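DNA polymerase (PDB 2PY5) replicates the phage phi29 genome by protein-primed, strand-displacing DNA synthesis with high processivity and fidelity, and proofreads with a 3'-5' exonuclease. Local coordinates at residues Thr231-Arg236 / Ile452-Thr457. The protein carries 2 engineered substitutions. Numbering follows the deposited sequence.
Sequences TWLNDR and IIYCDT. With EDO (1,2-ethanediol), chain K; EDO (1,2-ethanediol), chain U.
The backbone oxygen of Ile452 is gripped twice: Asn234 ND2 donates to Ile452 O at 2.9 Å, with Ile452 O lying close to the plane of the Asn234 amide, and a water held by Arg236 NH2 donates to the same oxygen. Strand 231-233 here runs antiparallel beside strand 452-456, which carries most of the YCDTD motif, in the palm sheet of this B-family polymerase. CG of Asn234 stands anti to the backbone N (chi1 -171°), and from there ND2 meets the first residue of strand 452-456. The second N-H of ND2 goes to O1 of an ethanediol molecule that probably came from the crystallisation liquor, while OD1 takes Arg236 N in an Asx turn as the chain leaves the strand.

Backbone bonds fix the register: Trp232 and Cys455 form a hydrogen-bonded antiparallel pair, each N donating to the other's O, with Cys455 N to Trp232 O at 2.8 Å, and Asn234 N meets Ile453 O. Ile453 and Tyr454 both face His461 on strand 459-463, a classic beta bulge on the far side. On the face shared by Trp232 and Cys455, indole CZ3 comes 4.0 Å from Ile452 CG1, which sits at the ring edge in its plane. Helix 427-447 covers Ile452 and Cys455. The side chains of Leu233 and Tyr454 lie on the other face and cross at about a right angle, and the Tyr454 hydroxyl is hydrogen-bonded to the backbone N of Lys498.

Asp456, a ligand of the catalytic magnesium, forms a salt bridge to Lys498 through OD2; its OD1 receives Thr231 OG1 at 2.7 Å, 44° above the carboxylate plane.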
ATOM      1  N   THR F 231      14.344  -4.374   3.599  1.00 32.99           N
ATOM      2  CA  THR F 231      14.063  -4.346   5.032  1.00 32.81           C
ATOM      3  C   THR F 231      14.903  -5.432   5.687  1.00 31.45           C
ATOM      4  O   THR F 231      14.759  -6.607   5.364  1.00 33.30           O
ATOM      5  CB  THR F 231      12.561  -4.613   5.311  1.00 33.34           C
ATOM      6  OG1 THR F 231      11.754  -3.698   4.544  1.00 36.71           O
ATOM      7  CG2 THR F 231      12.246  -4.474   6.775  1.00 36.36           C
ATOM      8  N   TRP F 232      15.748  -5.045   6.641  1.00 29.44           N
ATOM      9  CA  TRP F 232      16.773  -5.925   7.187  1.00 28.83           C
ATOM     10  C   TRP F 232      17.179  -5.506   8.581  1.00 30.15           C
ATOM     11  O   TRP F 232      17.458  -4.336   8.828  1.00 30.15           O
ATOM     12  CB  TRP F 232      18.005  -5.902   6.278  1.00 31.30           C
ATOM     13  CG  TRP F 232      19.210  -6.624   6.793  1.00 31.54           C
ATOM     14  CD1 TRP F 232      19.400  -7.972   6.848  1.00 32.23           C
ATOM     15  CD2 TRP F 232      20.394  -6.036   7.332  1.00 30.98           C
ATOM     16  NE1 TRP F 232      20.626  -8.259   7.365  1.00 32.37           N
ATOM     17  CE2 TRP F 232      21.258  -7.087   7.684  1.00 30.54           C
ATOM     18  CE3 TRP F 232      20.806  -4.722   7.562  1.00 31.71           C
ATOM     19  CZ2 TRP F 232      22.514  -6.868   8.222  1.00 30.53           C
ATOM     20  CZ3 TRP F 232      22.058  -4.508   8.114  1.00 31.50           C
ATOM     21  CH2 TRP F 232      22.893  -5.572   8.446  1.00 32.34           C
ATOM     22  N   LEU F 233      17.222  -6.490   9.487  1.00 29.48           N
ATOM     23  CA  LEU F 233      17.744  -6.315  10.846  1.00 30.37           C
ATOM     24  C   LEU F 233      19.069  -7.050  10.987  1.00 29.53           C
ATOM     25  O   LEU F 233      19.157  -8.264  10.730  1.00 30.83           O
ATOM     26  CB  LEU F 233      16.748  -6.868  11.860  1.00 31.01           C
ATOM     27  CG  LEU F 233      17.152  -6.810  13.330  1.00 31.29           C
ATOM     28  CD1 LEU F 233      17.482  -5.412  13.794  1.00 31.17           C
ATOM     29  CD2 LEU F 233      16.058  -7.434  14.209  1.00 32.30           C
ATOM     30  N   ASN F 234      20.085  -6.305  11.398  1.00 30.72           N
ATOM     31  CA  ASN F 234      21.406  -6.832  11.671  1.00 30.07           C
ATOM     32  C   ASN F 234      21.321  -7.826  12.808  1.00 31.52           C
ATOM     33  O   ASN F 234      20.929  -7.456  13.906  1.00 32.00           O
ATOM     34  CB  ASN F 234      22.332  -5.668  12.025  1.00 31.33           C
ATOM     35  CG  ASN F 234      23.781  -6.058  12.118  1.00 34.45           C
ATOM     36  OD1 ASN F 234      24.128  -7.245  12.234  1.00 36.57           O
ATOM     37  ND2 ASN F 234      24.652  -5.048  12.119  1.00 32.55           N
ATOM     38  N   ASP F 235      21.693  -9.086  12.542  1.00 33.28           N
ATOM     39  CA  ASP F 235      21.691 -10.124  13.586  1.00 34.40           C
ATOM     40  C   ASP F 235      22.436  -9.728  14.875  1.00 34.43           C
ATOM     41  O   ASP F 235      22.084 -10.183  15.970  1.00 36.02           O
ATOM     42  CB  ASP F 235      22.297 -11.419  13.033  1.00 35.86           C
ATOM     43  CG  ASP F 235      21.312 -12.240  12.219  1.00 43.63           C
ATOM     44  OD1 ASP F 235      20.076 -12.023  12.315  1.00 43.02           O
ATOM     45  OD2 ASP F 235      21.788 -13.132  11.479  1.00 47.89           O
ATOM     46  N   ARG F 236      23.471  -8.896  14.747  1.00 33.52           N
ATOM     47  CA  ARG F 236      24.220  -8.374  15.886  1.00 36.10           C
ATOM     48  C   ARG F 236      23.325  -7.753  16.955  1.00 36.22           C
ATOM     49  O   ARG F 236      23.649  -7.807  18.144  1.00 36.70           O
ATOM     50  CB  ARG F 236      25.239  -7.329  15.410  1.00 38.51           C
ATOM     51  CG  ARG F 236      26.087  -6.763  16.510  1.00 40.65           C
ATOM     52  CD  ARG F 236      27.437  -6.327  16.017  1.00 41.95           C
ATOM     53  NE  ARG F 236      27.429  -4.974  15.472  1.00 41.30           N
ATOM     54  CZ  ARG F 236      27.595  -3.859  16.186  1.00 40.12           C
ATOM     55  NH1 ARG F 236      27.729  -3.895  17.504  1.00 42.91           N
ATOM     56  NH2 ARG F 236      27.591  -2.681  15.570  1.00 39.46           N
ATOM     57  N   ILE F 452      25.428   0.112  11.791  1.00 30.29           N
ATOM     58  CA  ILE F 452      24.111  -0.201  11.239  1.00 30.20           C
ATOM     59  C   ILE F 452      23.350  -1.222  12.084  1.00 30.86           C
ATOM     60  O   ILE F 452      23.851  -2.313  12.378  1.00 31.93           O
ATOM     61  CB  ILE F 452      24.187  -0.664   9.762  1.00 29.44           C
ATOM     62  CG1 ILE F 452      22.797  -0.713   9.132  1.00 31.09           C
ATOM     63  CG2 ILE F 452      24.895  -2.048   9.634  1.00 29.19           C
ATOM     64  CD1 ILE F 452      22.115   0.654   8.975  1.00 31.25           C
ATOM     65  N   ILE F 453      22.135  -0.835  12.475  1.00 29.44           N
ATOM     66  CA  ILE F 453      21.223  -1.707  13.204  1.00 30.94           C
ATOM     67  C   ILE F 453      20.187  -2.330  12.272  1.00 30.02           C
ATOM     68  O   ILE F 453      19.971  -3.550  12.291  1.00 29.48           O
ATOM     69  CB  ILE F 453      20.436  -0.929  14.299  1.00 29.69           C
ATOM     70  CG1 ILE F 453      21.366  -0.250  15.299  1.00 28.99           C
ATOM     71  CG2 ILE F 453      19.473  -1.881  15.055  1.00 30.50           C
ATOM     72  CD1 ILE F 453      20.641   0.836  16.162  1.00 29.86           C
ATOM     73  N   TYR F 454      19.549  -1.483  11.459  1.00 30.04           N
ATOM     74  CA  TYR F 454      18.288  -1.838  10.812  1.00 29.26           C
ATOM     75  C   TYR F 454      18.040  -0.942   9.619  1.00 29.85           C
ATOM     76  O   TYR F 454      18.338   0.241   9.681  1.00 30.58           O
ATOM     77  CB  TYR F 454      17.165  -1.647  11.843  1.00 30.97           C
ATOM     78  CG  TYR F 454      15.756  -1.903  11.374  1.00 31.38           C
ATOM     79  CD1 TYR F 454      15.315  -3.181  11.107  1.00 32.79           C
ATOM     80  CD2 TYR F 454      14.860  -0.857  11.171  1.00 31.94           C
ATOM     81  CE1 TYR F 454      14.019  -3.428  10.667  1.00 33.66           C
ATOM     82  CE2 TYR F 454      13.557  -1.100  10.762  1.00 31.87           C
ATOM     83  CZ  TYR F 454      13.140  -2.371  10.504  1.00 33.29           C
ATOM     84  OH  TYR F 454      11.848  -2.626  10.066  1.00 34.28           O
ATOM     85  N   CYS F 455      17.505  -1.517   8.548  1.00 31.38           N
ATOM     86  CA  CYS F 455      17.029  -0.759   7.394  1.00 32.18           C
ATOM     87  C   CYS F 455      15.579  -1.103   7.134  1.00 32.25           C
ATOM     88  O   CYS F 455      15.192  -2.265   7.241  1.00 31.29           O
ATOM     89  CB  CYS F 455      17.802  -1.162   6.140  1.00 32.85           C
ATOM     90  SG  CYS F 455      19.582  -0.891   6.221  1.00 34.66           S
ATOM     91  N   ASP F 456      14.799  -0.105   6.743  1.00 31.67           N
ATOM     92  CA  ASP F 456      13.478  -0.372   6.194  1.00 32.22           C
ATOM     93  C   ASP F 456      13.124   0.593   5.081  1.00 32.97           C
ATOM     94  O   ASP F 456      12.617   1.688   5.337  1.00 35.04           O
ATOM     95  CB  ASP F 456      12.385  -0.332   7.250  1.00 35.98           C
ATOM     96  CG  ASP F 456      11.015  -0.731   6.676  1.00 39.12           C
ATOM     97  OD1 ASP F 456      10.982  -1.252   5.524  1.00 36.14           O
ATOM     98  OD2 ASP F 456       9.979  -0.543   7.356  1.00 39.47           O
ATOM     99  N   THR F 457      13.412   0.155   3.858  1.00 32.25           N
ATOM    100  CA  THR F 457      12.964   0.779   2.618  1.00 32.18           C
ATOM    101  C   THR F 457      13.663   2.077   2.332  1.00 33.63           C
ATOM    102  O   THR F 457      14.456   2.131   1.400  1.00 32.41           O
ATOM    103  CB  THR F 457      11.434   0.930   2.544  1.00 34.20           C
ATOM    104  OG1 THR F 457      10.846  -0.354   2.701  1.00 37.05           O
ATOM    105  CG2 THR F 457      11.007   1.506   1.176  1.00 36.59           C
TER
HETATM  106  C1  EDO K8009      28.325  -5.195  11.896  1.00 48.22           C
HETATM  107  O1  EDO K8009      27.463  -5.885  12.795  1.00 45.49           O
HETATM  108  C2  EDO K8009      29.336  -4.325  12.643  1.00 49.35           C
HETATM  109  O2  EDO K8009      30.458  -5.097  13.099  1.00 51.70           O
HETATM  110  C1  EDO U9010       9.336   2.790   4.879  1.00 51.48           C
HETATM  111  O1  EDO U9010       8.015   2.602   4.360  1.00 52.74           O
HETATM  112  C2  EDO U9010       9.320   3.704   6.104  1.00 50.95           C
HETATM  113  O2  EDO U9010      10.330   3.338   7.066  1.00 51.10           O
HETATM  114  O   HOH W   1      26.641  -2.692  12.906  1.00 29.16           O